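Local coordinates for xylanase inhibitor TL-XI (Triticum aestivum, PDB 3G7M), which inhibits xylanases noncompetitively as a small thaumatin-like protein of wheat, probably as part of plant defence, at residues K114-D119 with G142-I147; A1-T6 with W36-P41. The protein carries 4 engineered substitutions. One frame throughout, in Å; residues are numbered along the deposited sequence.

Contact 1 (K114-D119 with G142-I147); sequences KCSSGD and GSRLQI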
loop_
_atom_site.group_PDB
_atom_site.type_symbol
_atom_site.label_atom_id
_atom_site.label_comp_id
_atom_site.label_asym_id
_atom_site.label_seq_id
_atom_site.Cartn_x
_atom_site.Cartn_y
_atom_site.Cartn_z
ATOM N N LYS A 114 -9.214 -3.204 4.141
ATOM C CA LYS A 114 -10.218 -4.061 4.774
ATOM C C LYS A 114 -9.805 -5.530 4.993
ATOM O O LYS A 114 -8.998 -6.090 4.252
ATOM C CB LYS A 114 -11.588 -3.958 4.061
ATOM C CG LYS A 114 -11.566 -4.251 2.573
ATOM C CD LYS A 114 -12.917 -3.979 1.912
ATOM C CE LYS A 114 -13.085 -2.484 1.657
ATOM N NZ LYS A 114 -14.320 -2.224 0.903
ATOM N N CYS A 115 -10.379 -6.132 6.034
ATOM C CA CYS A 115 -10.165 -7.524 6.339
ATOM C C CYS A 115 -11.485 -8.279 6.342
ATOM O O CYS A 115 -12.520 -7.728 6.748
ATOM C CB CYS A 115 -9.495 -7.662 7.695
ATOM S SG CYS A 115 -8.644 -9.224 7.855
ATOM N N SER A 116 -11.435 -9.543 5.901
ATOM C CA SER A 116 -12.614 -10.397 5.851
ATOM C C SER A 116 -13.136 -10.743 7.257
ATOM O O SER A 116 -14.269 -11.202 7.420
ATOM C CB SER A 116 -12.310 -11.662 5.043
ATOM O OG SER A 116 -11.234 -12.398 5.602
ATOM N N SER A 117 -12.288 -10.495 8.255
ATOM C CA SER A 117 -12.607 -10.708 9.661
ATOM C C SER A 117 -12.691 -9.398 10.444
ATOM O O SER A 117 -13.223 -9.349 11.573
ATOM C CB SER A 117 -11.552 -11.628 10.299
ATOM O OG SER A 117 -11.598 -12.869 9.631
ATOM N N GLY A 118 -12.180 -8.330 9.832
ATOM C CA GLY A 118 -12.144 -7.072 10.512
ATOM C C GLY A 118 -13.087 -6.074 9.912
ATOM O O GLY A 118 -13.817 -6.391 8.971
ATOM N N ASP A 119 -13.056 -4.865 10.463
ATOM C CA ASP A 119 -13.879 -3.791 9.987
ATOM C C ASP A 119 -13.117 -2.958 8.995
ATOM O O ASP A 119 -11.901 -2.908 9.013
ATOM C CB ASP A 119 -14.304 -2.914 11.147
ATOM C CG ASP A 119 -15.185 -3.635 12.107
ATOM O OD1 ASP A 119 -16.015 -4.432 11.644
ATOM O OD2 ASP A 119 -15.048 -3.414 13.324
ATOM N N GLY A 142 -8.134 -18.131 8.835
ATOM C CA GLY A 142 -8.040 -18.097 7.373
ATOM C C GLY A 142 -8.476 -16.770 6.762
ATOM O O GLY A 142 -9.119 -16.755 5.695
ATOM N N SER A 143 -8.120 -15.659 7.425
ATOM C CA SER A 143 -8.614 -14.317 7.051
ATOM C C SER A 143 -7.952 -13.730 5.792
ATOM O O SER A 143 -6.926 -14.239 5.326
ATOM C CB SER A 143 -8.549 -13.336 8.242
ATOM O OG SER A 143 -7.241 -13.272 8.787
ATOM N N ARG A 144 -8.544 -12.659 5.246
ATOM C CA ARG A 144 -8.091 -12.143 3.967
ATOM C C ARG A 144 -8.023 -10.617 3.949
ATOM O O ARG A 144 -9.049 -9.964 4.108
ATOM C CB ARG A 144 -9.020 -12.678 2.860
ATOM C CG ARG A 144 -8.619 -14.071 2.448
ATOM C CD ARG A 144 -9.773 -14.898 1.942
ATOM N NE ARG A 144 -9.386 -16.315 1.967
ATOM C CZ ARG A 144 -10.237 -17.340 1.876
ATOM N NH1 ARG A 144 -11.548 -17.123 1.740
ATOM N NH2 ARG A 144 -9.778 -18.591 1.926
ATOM N N LEU A 145 -6.817 -10.068 3.755
ATOM C CA LEU A 145 -6.598 -8.622 3.690
ATOM C C LEU A 145 -6.745 -8.048 2.279
ATOM O O LEU A 145 -6.246 -8.654 1.293
ATOM C CB LEU A 145 -5.197 -8.285 4.179
ATOM C CG LEU A 145 -4.934 -8.278 5.685
ATOM C CD1 LEU A 145 -3.473 -8.042 5.927
ATOM C CD2 LEU A 145 -5.743 -7.167 6.355
ATOM N N GLN A 146 -7.399 -6.872 2.196
ATOM C CA GLN A 146 -7.585 -6.164 0.929
ATOM C C GLN A 146 -7.277 -4.662 1.020
ATOM O O GLN A 146 -7.830 -3.945 1.854
ATOM C CB GLN A 146 -8.991 -6.391 0.393
ATOM C CG GLN A 146 -9.137 -6.056 -1.084
ATOM C CD GLN A 146 -10.466 -6.523 -1.667
ATOM O OE1 GLN A 146 -11.396 -6.903 -0.922
ATOM N NE2 GLN A 146 -10.564 -6.502 -3.007
ATOM N N ILE A 147 -6.383 -4.202 0.150
ATOM C CA ILE A 147 -6.138 -2.788 -0.037
ATOM C C ILE A 147 -6.758 -2.377 -1.371
ATOM O O ILE A 147 -6.450 -2.940 -2.414
ATOM C CB ILE A 147 -4.657 -2.492 -0.072
ATOM C CG1 ILE A 147 -3.906 -3.286 0.997
ATOM C CG2 ILE A 147 -4.412 -1.031 0.052
ATOM C CD1 ILE A 147 -4.183 -2.881 2.423
#
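Arg144, whose CB rests 3.5 Å from Ser116 OG, carries its guanidinium away from residues 114-119; the carbonyl oxygen of Gly142 lies over one face of that group, offset toward the rim. The flat amide of Gln146 also extends beyond the contact, and its NE2 is hydrogen-bonded to Thr6 OG1. In the thaumatin-type beta-sandwich this is an antiparallel pairing of strands 111-115 and 145-149. Lys114 and Gln146 form the hydrogen-bonded pair: Lys114 N gives a nearly straight bond (168°) to Gln146 O, and Gln146 N reaches Lys114 O at 2.7 Å. Their side chains run side by side in the same direction, Lys114 CG 4.0 Å from Gln146 CB. On the other face of the sheet, Cys115 and Leu145 are a non-hydrogen-bonded pair. Cys115 SG, already tied to Cys138 by a disulfide, packs 3.9 Å from Leu145 CD2, and Cys115 also touches Tyr98 of the facing sheet. Past the strand, Ser116 N bonds Arg144 O at 3.0 Å. With chi1 at 59°, Ser116 OG sits between its own N and carbonyl carbon and accepts the bond from Arg144 N at 2.7 Å, bent to 133° at the hydrogen.

Contact 2 (A1-T6 with W36-P41); sequences APLTIT and WSLDTP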
loop_
_atom_site.group_PDB
_atom_site.type_symbol
_atom_site.label_atom_id
_atom_site.label_comp_id
_atom_site.label_asym_id
_atom_site.label_seq_id
_atom_site.Cartn_x
_atom_site.Cartn_y
_atom_site.Cartn_z
ATOM N N ALA A 1 -5.804 -13.257 -1.383
ATOM C CA ALA A 1 -5.614 -14.415 -0.457
ATOM C C ALA A 1 -4.097 -14.726 -0.331
ATOM O O ALA A 1 -3.512 -15.252 -1.271
ATOM C CB ALA A 1 -6.438 -15.662 -0.963
ATOM N N PRO A 2 -3.452 -14.392 0.821
ATOM C CA PRO A 2 -3.914 -13.717 2.054
ATOM C C PRO A 2 -3.902 -12.188 2.012
ATOM O O PRO A 2 -4.680 -11.548 2.746
ATOM C CB PRO A 2 -2.909 -14.197 3.107
ATOM C CG PRO A 2 -1.708 -14.547 2.355
ATOM C CD PRO A 2 -2.204 -15.153 1.079
ATOM N N LEU A 3 -3.012 -11.605 1.209
ATOM C CA LEU A 3 -3.036 -10.138 0.934
ATOM C C LEU A 3 -3.352 -9.816 -0.547
ATOM O O LEU A 3 -2.789 -10.420 -1.468
ATOM C CB LEU A 3 -1.719 -9.473 1.339
ATOM C CG LEU A 3 -1.584 -7.965 1.030
ATOM C CD1 LEU A 3 -2.458 -7.205 1.952
ATOM C CD2 LEU A 3 -0.138 -7.477 1.182
ATOM N N THR A 4 -4.261 -8.880 -0.776
ATOM C CA THR A 4 -4.668 -8.570 -2.134
ATOM C C THR A 4 -4.684 -7.067 -2.258
ATOM O O THR A 4 -5.319 -6.389 -1.460
ATOM C CB THR A 4 -6.081 -9.173 -2.466
ATOM O OG1 THR A 4 -6.162 -10.532 -2.008
ATOM C CG2 THR A 4 -6.392 -9.129 -3.985
ATOM N N ILE A 5 -3.977 -6.538 -3.247
ATOM C CA ILE A 5 -4.018 -5.091 -3.549
ATOM C C ILE A 5 -4.739 -4.842 -4.877
ATOM O O ILE A 5 -4.307 -5.304 -5.924
ATOM C CB ILE A 5 -2.606 -4.462 -3.554
ATOM C CG1 ILE A 5 -1.979 -4.560 -2.162
ATOM C CG2 ILE A 5 -2.637 -3.021 -4.041
ATOM C CD1 ILE A 5 -0.466 -4.580 -2.208
ATOM N N THR A 6 -5.855 -4.128 -4.809
ATOM C CA THR A 6 -6.747 -3.936 -5.950
ATOM C C THR A 6 -6.738 -2.474 -6.405
ATOM O O THR A 6 -6.774 -1.541 -5.591
ATOM C CB THR A 6 -8.191 -4.362 -5.610
ATOM O OG1 THR A 6 -8.197 -5.724 -5.134
ATOM C CG2 THR A 6 -9.101 -4.240 -6.815
ATOM N N TRP A 36 -3.351 -7.515 -7.255
ATOM C CA TRP A 36 -2.086 -8.186 -7.004
ATOM C C TRP A 36 -2.159 -9.081 -5.769
ATOM O O TRP A 36 -2.275 -8.598 -4.670
ATOM C CB TRP A 36 -0.979 -7.150 -6.882
ATOM C CG TRP A 36 0.408 -7.703 -6.791
ATOM C CD1 TRP A 36 0.856 -8.900 -7.266
ATOM C CD2 TRP A 36 1.541 -7.053 -6.204
ATOM N NE1 TRP A 36 2.198 -9.047 -6.995
ATOM C CE2 TRP A 36 2.642 -7.921 -6.351
ATOM C CE3 TRP A 36 1.730 -5.817 -5.554
ATOM C CZ2 TRP A 36 3.907 -7.599 -5.885
ATOM C CZ3 TRP A 36 2.987 -5.495 -5.090
ATOM C CH2 TRP A 36 4.061 -6.382 -5.256
ATOM N N SER A 37 -2.099 -10.397 -5.958
ATOM C CA SER A 37 -2.197 -11.338 -4.835
ATOM C C SER A 37 -0.844 -11.529 -4.203
ATOM O O SER A 37 0.135 -11.829 -4.866
ATOM C CB SER A 37 -2.747 -12.676 -5.302
ATOM O OG SER A 37 -4.006 -12.508 -5.939
ATOM N N LEU A 38 -0.793 -11.341 -2.906
ATOM C CA LEU A 38 0.458 -11.413 -2.207
ATOM C C LEU A 38 0.417 -12.418 -1.072
ATOM O O LEU A 38 -0.628 -12.689 -0.489
ATOM C CB LEU A 38 0.846 -10.023 -1.711
ATOM C CG LEU A 38 1.512 -9.161 -2.798
ATOM C CD1 LEU A 38 1.431 -7.697 -2.447
ATOM C CD2 LEU A 38 2.976 -9.603 -2.989
ATOM N N ASP A 39 1.579 -12.980 -0.779
ATOM C CA ASP A 39 1.736 -13.861 0.357
ATOM C C ASP A 39 2.296 -13.060 1.572
ATOM O O ASP A 39 3.143 -12.162 1.384
ATOM C CB ASP A 39 2.647 -14.996 -0.066
ATOM C CG ASP A 39 2.422 -16.220 0.724
ATOM O OD1 ASP A 39 1.943 -16.070 1.895
ATOM O OD2 ASP A 39 2.780 -17.316 0.222
ATOM N N THR A 40 1.814 -13.354 2.795
ATOM C CA THR A 40 2.193 -12.553 3.992
ATOM C C THR A 40 3.174 -13.259 4.912
ATOM O O THR A 40 3.041 -14.459 5.150
ATOM C CB THR A 40 0.998 -12.238 4.885
ATOM O OG1 THR A 40 0.308 -13.459 5.193
ATOM C CG2 THR A 40 0.060 -11.289 4.223
ATOM N N PRO A 41 4.131 -12.506 5.489
ATOM C CA PRO A 41 5.143 -13.098 6.375
ATOM C C PRO A 41 4.543 -13.490 7.719
ATOM O O PRO A 41 3.463 -13.040 8.056
ATOM C CB PRO A 41 6.167 -11.963 6.559
ATOM C CG PRO A 41 5.364 -10.717 6.439
ATOM C CD PRO A 41 4.278 -11.026 5.403
#
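The ring of Pro2, which follows a cis peptide bond, and the side chain of Thr40 slide past each other in opposite directions, Pro2 CG 3.6 Å from Thr40 OG1, while Pro2 CD approaches the carbonyl oxygen of Leu38. This is where strand 3-7 begins its antiparallel pairing with strand 35-38, an outermost strand of one sheet of the thaumatin-like beta-sandwich. Leu3 pairs with Leu38 through two backbone bonds, Leu3 N to Leu38 O and Leu38 N to Leu3 O. Its CG is anti to the backbone N (chi1 177°); CD2 lies 4.0 Å from Leu38 CD1, and CB meets Thr40 CG2 at 3.8 Å. Thr40 OG1 is hydrogen-bonded to Tyr96 OH of the facing sheet, and an alanine here would probably leave the Tyr96 hydroxyl without this mate and open a gap beside Pro2 CG and Leu3 CB. Thr4 and Ser37 form a non-hydrogen-bonded pair on the opposite face from the leucines, with Thr4 CA directing its hydrogen at Trp36 O. Ile5 pairs with Trp36: its N bonds Trp36 O, with 169° at the hydrogen, and its O accepts from Trp36 N at 2.8 Å. Ile5 CD1 reaches Leu38 CD1 at 3.7 Å and Trp36 CE3 at 4.2 Å. Leu38 CD1 in turn lies over one face of the indole of Trp36, offset toward the rim.

In the fold
The two contacts are neighbours in one mixed sheet, their centres about 11 Å apart, where strand 3-7 of contact 2 runs parallel to strand 145-149 of contact 1. Probable backbone hydrogen bonds join them, Leu145 N to Pro2 O at 2.8 Å and Thr6 N to Ile147 O at 2.7 Å, and Leu145 CB packs against Leu3 CD1 at 3.7 Å. Tyr96 of the facing sheet serves both: its side chain lies against Ser143 and Leu145 of contact 1, and its hydroxyl reaches contact 2. Along the chain the two follow in series, both segments of contact 2 preceding those of contact 1, and contact 1 extends the sheet on the other side of strand 3-7. A bound sodium ion lies about 9 Å from the Trp36 side chain.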